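Local coordinates for protein glutamate racemase (Francisella tularensis subsp. tularensis, PDB 3OUT) that is an alpha/beta enzyme of the Asp/Glu/hydantoin racemase family, built around two parallel sheets, here with D-glutamic acid bound, at residues 11-16 and 60-65; 147-152 and 168-173. All coordinates share one frame; numbering follows the deposited sequence.

Contacts 1 and 2 lie on opposite sides of the chain's centre, with their centres about 27 Å apart. Contact 1 is core packing: helix 51-67 lies against strand 10-14 of the six-stranded parallel sheet, and every touching residue is buried. Contact 2 belongs to the part of the fold with the four-stranded sheet. There the 147-152 segment, which follows strand 140-145, meets the C-terminal part of helix 161-171 in a partly buried place beside another subunit. No element is common to both. Contact 1 joins its segments by apolar packing and a water, and its loop reaches the ligand; contact 2 uses one direct hydrogen bond and an aromatic pair.

Contact 1: residues 11-16 and 60-65. With DGL (D-glutamic acid), chain E.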
ATOM      1  N   GLY B  11      -6.126 -18.699 -11.380  1.00  9.41           N
ATOM      2  CA  GLY B  11      -5.806 -17.777 -10.299  1.00  8.99           C
ATOM      3  C   GLY B  11      -6.667 -18.064  -9.090  1.00  9.00           C
ATOM      4  O   GLY B  11      -7.900 -18.029  -9.187  1.00  9.66           O
ATOM      5  N   VAL B  12      -6.031 -18.303  -7.952  1.00  7.08           N
ATOM      6  CA  VAL B  12      -6.716 -18.424  -6.716  1.00  7.18           C
ATOM      7  C   VAL B  12      -6.463 -17.141  -5.907  1.00  7.90           C
ATOM      8  O   VAL B  12      -5.325 -16.847  -5.514  1.00  7.86           O
ATOM      9  CB  VAL B  12      -6.271 -19.676  -5.878  1.00  6.88           C
ATOM     10  CG1 VAL B  12      -6.960 -19.646  -4.506  1.00  8.33           C
ATOM     11  CG2 VAL B  12      -6.499 -20.974  -6.646  1.00  8.19           C
ATOM     12  N   PHE B  13      -7.552 -16.393  -5.712  1.00  7.56           N
ATOM     13  CA  PHE B  13      -7.574 -15.020  -5.187  1.00  7.67           C
ATOM     14  C   PHE B  13      -7.983 -15.023  -3.714  1.00  7.88           C
ATOM     15  O   PHE B  13      -9.136 -15.318  -3.392  1.00  8.85           O
ATOM     16  CB  PHE B  13      -8.550 -14.265  -6.092  1.00  7.52           C
ATOM     17  CG  PHE B  13      -8.591 -12.732  -5.934  1.00  6.22           C
ATOM     18  CD1 PHE B  13      -8.367 -12.084  -4.730  1.00  8.36           C
ATOM     19  CD2 PHE B  13      -8.924 -11.952  -7.027  1.00  7.55           C
ATOM     20  CE1 PHE B  13      -8.470 -10.709  -4.663  1.00  7.16           C
ATOM     21  CE2 PHE B  13      -9.054 -10.592  -6.951  1.00  8.79           C
ATOM     22  CZ  PHE B  13      -8.783  -9.958  -5.793  1.00  8.26           C
ATOM     23  N   ASP B  14      -7.028 -14.726  -2.823  1.00  7.41           N
ATOM     24  CA  ASP B  14      -7.280 -14.782  -1.386  1.00  6.85           C
ATOM     25  C   ASP B  14      -6.959 -13.426  -0.779  1.00  7.80           C
ATOM     26  O   ASP B  14      -6.195 -12.613  -1.341  1.00  8.56           O
ATOM     27  CB  ASP B  14      -6.370 -15.858  -0.762  1.00  7.04           C
ATOM     28  CG  ASP B  14      -6.794 -16.318   0.621  1.00  9.51           C
ATOM     29  OD1 ASP B  14      -7.915 -15.968   1.108  1.00  7.56           O
ATOM     30  OD2 ASP B  14      -5.957 -17.064   1.239  1.00  8.34           O
ATOM     31  N   SER B  15      -7.505 -13.221   0.405  1.00  7.18           N
ATOM     32  CA  SER B  15      -6.997 -12.187   1.310  1.00  6.95           C
ATOM     33  C   SER B  15      -5.671 -12.718   1.894  1.00  7.48           C
ATOM     34  O   SER B  15      -4.607 -12.107   1.724  1.00  7.97           O
ATOM     35  CB  SER B  15      -8.048 -11.868   2.387  1.00  6.92           C
ATOM     36  OG  SER B  15      -8.589 -13.087   2.897  1.00  7.09           O
ATOM     37  N   GLY B  16      -5.725 -13.877   2.528  1.00  6.92           N
ATOM     38  CA  GLY B  16      -4.506 -14.578   2.877  1.00  8.11           C
ATOM     39  C   GLY B  16      -4.756 -15.786   3.754  1.00  8.44           C
ATOM     40  O   GLY B  16      -5.672 -15.797   4.571  1.00 10.47           O
ATOM     41  N   GLN B  60      -6.362  -4.132  -6.635  1.00  7.48           N
ATOM     42  CA  GLN B  60      -4.955  -4.303  -6.886  1.00  7.64           C
ATOM     43  C   GLN B  60      -4.614  -5.766  -7.199  1.00  8.20           C
ATOM     44  O   GLN B  60      -3.925  -6.042  -8.182  1.00  7.53           O
ATOM     45  CB  GLN B  60      -4.138  -3.835  -5.672  1.00  8.04           C
ATOM     46  CG  GLN B  60      -4.286  -2.333  -5.336  1.00  7.38           C
ATOM     47  CD  GLN B  60      -3.367  -1.984  -4.221  1.00  9.27           C
ATOM     48  OE1 GLN B  60      -3.605  -2.363  -3.092  1.00 10.12           O
ATOM     49  NE2 GLN B  60      -2.261  -1.283  -4.534  1.00 14.50           N
ATOM     50  N   THR B  61      -5.109  -6.700  -6.376  1.00  7.23           N
ATOM     51  CA  THR B  61      -4.846  -8.138  -6.574  1.00  6.40           C
ATOM     52  C   THR B  61      -5.441  -8.571  -7.917  1.00  6.53           C
ATOM     53  O   THR B  61      -4.831  -9.322  -8.639  1.00  7.73           O
ATOM     54  CB  THR B  61      -5.402  -8.984  -5.445  1.00  6.47           C
ATOM     55  OG1 THR B  61      -4.715  -8.607  -4.242  1.00  8.42           O
ATOM     56  CG2 THR B  61      -5.186 -10.487  -5.706  1.00  8.22           C
ATOM     57  N   ALA B  62      -6.625  -8.106  -8.240  1.00  6.55           N
ATOM     58  CA  ALA B  62      -7.254  -8.444  -9.519  1.00  7.17           C
ATOM     59  C   ALA B  62      -6.391  -8.049 -10.682  1.00  7.12           C
ATOM     60  O   ALA B  62      -6.161  -8.856 -11.605  1.00  7.75           O
ATOM     61  CB  ALA B  62      -8.670  -7.819  -9.652  1.00  7.86           C
ATOM     62  N   LYS B  63      -5.856  -6.823 -10.641  1.00  8.05           N
ATOM     63  CA  LYS B  63      -5.004  -6.357 -11.722  1.00  7.77           C
ATOM     64  C   LYS B  63      -3.735  -7.204 -11.804  1.00  8.62           C
ATOM     65  O   LYS B  63      -3.262  -7.519 -12.900  1.00  7.79           O
ATOM     66  CB  LYS B  63      -4.697  -4.862 -11.580  1.00  8.58           C
ATOM     67  CG  LYS B  63      -5.961  -4.042 -11.735  1.00  9.86           C
ATOM     68  CD  LYS B  63      -5.772  -2.573 -11.340  1.00 13.09           C
ATOM     69  CE  LYS B  63      -7.108  -1.843 -11.312  1.00 15.82           C
ATOM     70  NZ  LYS B  63      -6.948  -0.351 -10.943  1.00 16.12           N
ATOM     71  N   PHE B  64      -3.138  -7.546 -10.660  1.00  7.90           N
ATOM     72  CA  PHE B  64      -1.958  -8.383 -10.667  1.00  8.46           C
ATOM     73  C   PHE B  64      -2.265  -9.711 -11.346  1.00  8.99           C
ATOM     74  O   PHE B  64      -1.493 -10.182 -12.175  1.00  8.33           O
ATOM     75  CB  PHE B  64      -1.455  -8.618  -9.223  1.00  9.20           C
ATOM     76  CG  PHE B  64      -0.237  -9.479  -9.144  1.00  9.05           C
ATOM     77  CD1 PHE B  64      -0.331 -10.850  -9.217  1.00  8.63           C
ATOM     78  CD2 PHE B  64       1.018  -8.905  -9.031  1.00 10.49           C
ATOM     79  CE1 PHE B  64       0.788 -11.634  -9.154  1.00 11.14           C
ATOM     80  CE2 PHE B  64       2.154  -9.697  -8.976  1.00 11.67           C
ATOM     81  CZ  PHE B  64       2.026 -11.072  -9.023  1.00 10.00           C
ATOM     82  N   LEU B  65      -3.386 -10.337 -11.015  1.00  7.88           N
ATOM     83  CA  LEU B  65      -3.665 -11.659 -11.591  1.00  7.86           C
ATOM     84  C   LEU B  65      -3.935 -11.592 -13.084  1.00  7.76           C
ATOM     85  O   LEU B  65      -3.517 -12.481 -13.826  1.00  7.85           O
ATOM     86  CB  LEU B  65      -4.846 -12.312 -10.869  1.00  8.23           C
ATOM     87  CG  LEU B  65      -4.539 -12.848  -9.478  1.00  7.35           C
ATOM     88  CD1 LEU B  65      -5.791 -13.289  -8.742  1.00 11.25           C
ATOM     89  CD2 LEU B  65      -3.480 -13.990  -9.495  1.00 10.50           C
TER
HETATM   90  N   DGL E 266      -8.391 -14.292   5.428  1.00  6.60           N
HETATM   91  CA  DGL E 266      -9.503 -13.785   6.306  1.00  7.79           C
HETATM   92  C   DGL E 266      -9.262 -12.353   6.690  1.00  8.08           C
HETATM   93  O   DGL E 266      -8.449 -11.675   6.022  1.00  8.77           O
HETATM   94  CB  DGL E 266     -10.879 -13.829   5.651  1.00  6.90           C
HETATM   95  CG  DGL E 266     -11.283 -15.190   5.067  1.00  8.25           C
HETATM   96  CD  DGL E 266     -12.740 -15.301   4.662  1.00  9.06           C
HETATM   97  OE1 DGL E 266     -13.536 -14.394   4.968  1.00  8.14           O
HETATM   98  OE2 DGL E 266     -13.089 -16.356   4.060  1.00  8.78           O
HETATM   99  OXT DGL E 266      -9.922 -11.828   7.619  1.00  8.46           O
HETATM  100  O   HOH W   1      -6.035  -9.782  -2.069  1.00  8.39           O
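Thr61 meets the strand with its two branches doing different work: its methyl lies over the ring of Phe13, while its hydroxyl reaches the same strand through a water. Thr61 CG2 stands 3.6 Å from the centroid of the Phe13 ring and 18° off the ring normal, a CH-pi contact displaced toward the rim at CE1 and CZ. The water lies 2.8 Å from Thr61 OG1, and donates to Asp14 O at 2.9 Å, so the buried carbonyl of Asp14 is satisfied although no direct hydrogen bond crosses the contact. Phe13 has CG anti to its backbone N (chi1 -170°), which swings the ring toward the helix from a CB that does not itself point there. Leu65, one turn beyond Thr61, approaches the ring obliquely, its CD1 3.8 Å from Phe13 CD2. Ala62 completes the apolar patch, with CB 3.9 Å from Phe13 CE2. Farther along 11-16, the hydroxyl of Ser15 accepts a bond from the amine of D-glutamic acid, DGL N to Ser15 OG 2.8 Å. Asp14, next to it, is held through OD2, which is hydrogen-bonded with Tyr37 OH and accepts from Gly19 N. The helix segment runs nearly antiparallel to the strand at 166°, their axes 9.7 Å apart. Helix 51-67 is the link of a beta-alpha-beta crossover from strand 35-39 to strand 72-75, passing over strand 10-14 between them, while Phe13 also packs on Ile80 and Val88 of helix 78-92.

Contact 2: residues 147-152 and 168-173; sequences GLFVSM and KEYLSY
Tyr170 enters the contact with two parts of its side chain engaged, its hydroxyl at the backbone of Leu148 and its ring edge at the ring of Phe149. Both parts are tight. Tyr170 CD2 points at one face of Phe149 and comes within 3.8 Å of Phe149 CE1, nearer the rim than the middle of that ring. Centroids 5.4 Å apart and planes at 88° make this a T-shaped stack, with tyrosine supplying the edge and phenylalanine the face. Phe149 is buried: it also packs on Val166 and Ala167 of helix 161-171, and forms another edge-to-face pair with Tyr189. Tyr170 has CG beside its backbone N and anti to the carbonyl carbon (chi1 -70°), which carries the ring from the helix across to the chain at Gly147. There Leu148 N donates to Tyr170 OH at 2.9 Å in a nearly straight bond (162°), and Leu148 CB touches Tyr170 OH at 3.5 Å. The solvent side is that of Lys168, Glu169 and Ser172, exposed residues that do not touch 147-152; Gly147 and Tyr170 themselves are not fully buried. A neighbouring subunit adds further cover: Leu148 packs on Leu148 of that subunit, and Tyr170 on its Phe157. The chemistry is thus split along one tyrosine: its oxygen accepts a main-chain N-H, which holds the hydroxyl end in place and ties the segment just after strand 140-145 to residues 168-171, while Phe149 against the CD2 edge limits the turning of the phenol ring.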
ATOM      1  N   GLY B 147     -15.807 -12.647  15.271  1.00  9.96           N
ATOM      2  CA  GLY B 147     -14.596 -11.842  15.049  1.00  9.23           C
ATOM      3  C   GLY B 147     -13.271 -12.466  15.449  1.00  9.81           C
ATOM      4  O   GLY B 147     -12.291 -12.388  14.691  1.00 10.44           O
ATOM      5  N   LEU B 148     -13.224 -13.110  16.623  1.00  8.19           N
ATOM      6  CA  LEU B 148     -11.979 -13.681  17.130  1.00  8.41           C
ATOM      7  C   LEU B 148     -11.509 -14.935  16.419  1.00  8.06           C
ATOM      8  O   LEU B 148     -10.313 -15.271  16.512  1.00  8.07           O
ATOM      9  CB  LEU B 148     -12.047 -13.978  18.627  1.00  9.09           C
ATOM     10  CG  LEU B 148     -10.754 -14.253  19.421  1.00 10.04           C
ATOM     11  CD1 LEU B 148      -9.648 -13.177  19.191  1.00  7.90           C
ATOM     12  CD2 LEU B 148     -11.073 -14.365  20.920  1.00  9.36           C
ATOM     13  N   PHE B 149     -12.391 -15.615  15.678  1.00  8.41           N
ATOM     14  CA  PHE B 149     -11.989 -16.916  15.155  1.00  8.72           C
ATOM     15  C   PHE B 149     -10.733 -16.897  14.250  1.00  7.95           C
ATOM     16  O   PHE B 149      -9.882 -17.788  14.338  1.00  8.60           O
ATOM     17  CB  PHE B 149     -13.131 -17.568  14.360  1.00  9.06           C
ATOM     18  CG  PHE B 149     -14.158 -18.357  15.168  1.00  9.58           C
ATOM     19  CD1 PHE B 149     -14.083 -18.546  16.544  1.00 10.92           C
ATOM     20  CD2 PHE B 149     -15.238 -18.904  14.487  1.00 11.28           C
ATOM     21  CE1 PHE B 149     -15.025 -19.317  17.206  1.00 12.13           C
ATOM     22  CE2 PHE B 149     -16.228 -19.630  15.160  1.00 10.53           C
ATOM     23  CZ  PHE B 149     -16.098 -19.860  16.501  1.00 10.55           C
ATOM     24  N   VAL B 150     -10.629 -15.935  13.345  1.00  9.29           N
ATOM     25  CA  VAL B 150      -9.518 -15.906  12.421  1.00  8.06           C
ATOM     26  C   VAL B 150      -8.174 -15.860  13.146  1.00  8.27           C
ATOM     27  O   VAL B 150      -7.304 -16.703  12.906  1.00  8.48           O
ATOM     28  CB  VAL B 150      -9.631 -14.757  11.399  1.00  8.71           C
ATOM     29  CG1 VAL B 150      -8.312 -14.478  10.705  1.00  8.04           C
ATOM     30  CG2 VAL B 150     -10.738 -15.068  10.351  1.00  9.12           C
ATOM     31  N   SER B 151      -7.981 -14.892  14.038  1.00  8.12           N
ATOM     32  CA  SER B 151      -6.698 -14.798  14.755  1.00  8.22           C
ATOM     33  C   SER B 151      -6.439 -16.029  15.641  1.00  9.08           C
ATOM     34  O   SER B 151      -5.334 -16.537  15.701  1.00  9.31           O
ATOM     35  CB  SER B 151      -6.647 -13.525  15.573  1.00  8.43           C
ATOM     36  OG  SER B 151      -5.349 -13.454  16.179  1.00  9.41           O
HETATM   37  N   MSE B 152      -7.482 -16.493  16.315  1.00  8.83           N
HETATM   38  CA  MSE B 152      -7.442 -17.657  17.197  1.00  9.21           C
HETATM   39  C   MSE B 152      -6.847 -18.844  16.432  1.00  9.06           C
HETATM   40  O   MSE B 152      -5.924 -19.508  16.908  1.00  8.79           O
HETATM   41  CB  MSE B 152      -8.876 -17.981  17.699  1.00  9.88           C
HETATM   42  CG  MSE B 152      -8.928 -19.112  18.621  1.00 11.52           C
HETATM   43 SE   MSE B 152     -10.768 -19.516  19.134  1.00 16.95          SE
HETATM   44  CE  MSE B 152     -11.213 -20.434  17.453  1.00 10.87           C
ATOM     45  N   LYS B 168     -18.771 -21.093  21.944  1.00 14.82           N
ATOM     46  CA  LYS B 168     -20.048 -20.947  22.706  1.00 16.68           C
ATOM     47  C   LYS B 168     -20.511 -19.506  22.711  1.00 16.45           C
ATOM     48  O   LYS B 168     -21.705 -19.219  22.526  1.00 16.63           O
ATOM     49  CB  LYS B 168     -19.933 -21.515  24.133  1.00 17.44           C
ATOM     50  CG  LYS B 168     -19.734 -23.019  24.168  1.00 24.10           C
ATOM     51  CD  LYS B 168     -19.668 -23.553  25.610  1.00 30.92           C
ATOM     52  CE  LYS B 168     -19.077 -24.965  25.685  1.00 34.65           C
ATOM     53  NZ  LYS B 168     -18.522 -25.287  27.039  1.00 38.70           N
ATOM     54  N   GLU B 169     -19.572 -18.568  22.866  1.00 15.84           N
ATOM     55  CA  GLU B 169     -19.912 -17.154  22.879  1.00 17.18           C
ATOM     56  C   GLU B 169     -20.616 -16.718  21.587  1.00 16.22           C
ATOM     57  O   GLU B 169     -21.602 -15.984  21.637  1.00 17.79           O
ATOM     58  CB  GLU B 169     -18.639 -16.319  23.118  1.00 18.98           C
ATOM     59  CG  GLU B 169     -18.825 -14.834  23.064  1.00 22.61           C
ATOM     60  CD  GLU B 169     -19.496 -14.241  24.286  1.00 29.72           C
ATOM     61  OE1 GLU B 169     -19.629 -14.930  25.331  1.00 32.53           O
ATOM     62  OE2 GLU B 169     -19.879 -13.051  24.176  1.00 36.33           O
ATOM     63  N   TYR B 170     -20.115 -17.181  20.438  1.00 15.00           N
ATOM     64  CA  TYR B 170     -20.626 -16.772  19.152  1.00 14.11           C
ATOM     65  C   TYR B 170     -21.820 -17.611  18.677  1.00 15.06           C
ATOM     66  O   TYR B 170     -22.652 -17.120  17.913  1.00 16.32           O
ATOM     67  CB  TYR B 170     -19.527 -16.873  18.086  1.00 13.67           C
ATOM     68  CG  TYR B 170     -18.413 -15.852  18.230  1.00 10.65           C
ATOM     69  CD1 TYR B 170     -18.699 -14.524  18.510  1.00 11.56           C
ATOM     70  CD2 TYR B 170     -17.067 -16.217  18.074  1.00  9.29           C
ATOM     71  CE1 TYR B 170     -17.680 -13.568  18.640  1.00 11.10           C
ATOM     72  CE2 TYR B 170     -16.052 -15.252  18.191  1.00 10.74           C
ATOM     73  CZ  TYR B 170     -16.358 -13.951  18.468  1.00 10.32           C
ATOM     74  OH  TYR B 170     -15.372 -13.007  18.562  1.00 11.20           O
ATOM     75  N   LEU B 171     -21.873 -18.864  19.065  1.00 15.45           N
ATOM     76  CA  LEU B 171     -22.882 -19.795  18.506  1.00 16.41           C
ATOM     77  C   LEU B 171     -24.141 -19.916  19.344  1.00 17.67           C
ATOM     78  O   LEU B 171     -25.147 -20.463  18.867  1.00 16.45           O
ATOM     79  CB  LEU B 171     -22.270 -21.180  18.302  1.00 15.80           C
ATOM     80  CG  LEU B 171     -21.119 -21.286  17.318  1.00 17.89           C
ATOM     81  CD1 LEU B 171     -20.495 -22.626  17.388  1.00 16.16           C
ATOM     82  CD2 LEU B 171     -21.580 -20.959  15.882  1.00 17.73           C
ATOM     83  N   SER B 172     -24.105 -19.403  20.572  0.50 18.35           N
ATOM     84  CA  SER B 172     -25.284 -19.434  21.443  0.50 19.33           C
ATOM     85  C   SER B 172     -26.461 -18.674  20.812  0.50 19.66           C
ATOM     86  O   SER B 172     -27.623 -19.044  21.033  0.50 20.37           O
ATOM     87  CB  SER B 172     -24.936 -18.878  22.831  0.50 19.58           C
ATOM     88  OG  SER B 172     -24.487 -17.543  22.738  0.50 20.35           O
ATOM     89  N   TYR B 173     -26.162 -17.641  20.019  1.00 19.34           N
ATOM     90  CA  TYR B 173     -27.173 -16.914  19.248  1.00 19.49           C
ATOM     91  C   TYR B 173     -28.111 -17.855  18.471  1.00 18.60           C
ATOM     92  O   TYR B 173     -29.257 -17.494  18.275  1.00 19.50           O
ATOM     93  CB  TYR B 173     -26.499 -15.931  18.284  1.00 19.73           C
ATOM     94  CG  TYR B 173     -27.395 -15.287  17.252  1.00 19.84           C
ATOM     95  CD1 TYR B 173     -28.282 -14.293  17.602  1.00 23.70           C
ATOM     96  CD2 TYR B 173     -27.331 -15.656  15.909  1.00 17.65           C
ATOM     97  CE1 TYR B 173     -29.091 -13.684  16.639  1.00 25.25           C
ATOM     98  CE2 TYR B 173     -28.132 -15.059  14.960  1.00 20.56           C
ATOM     99  CZ  TYR B 173     -29.001 -14.080  15.323  1.00 22.62           C
ATOM    100  OH  TYR B 173     -29.785 -13.470  14.389  1.00 26.61           O
TER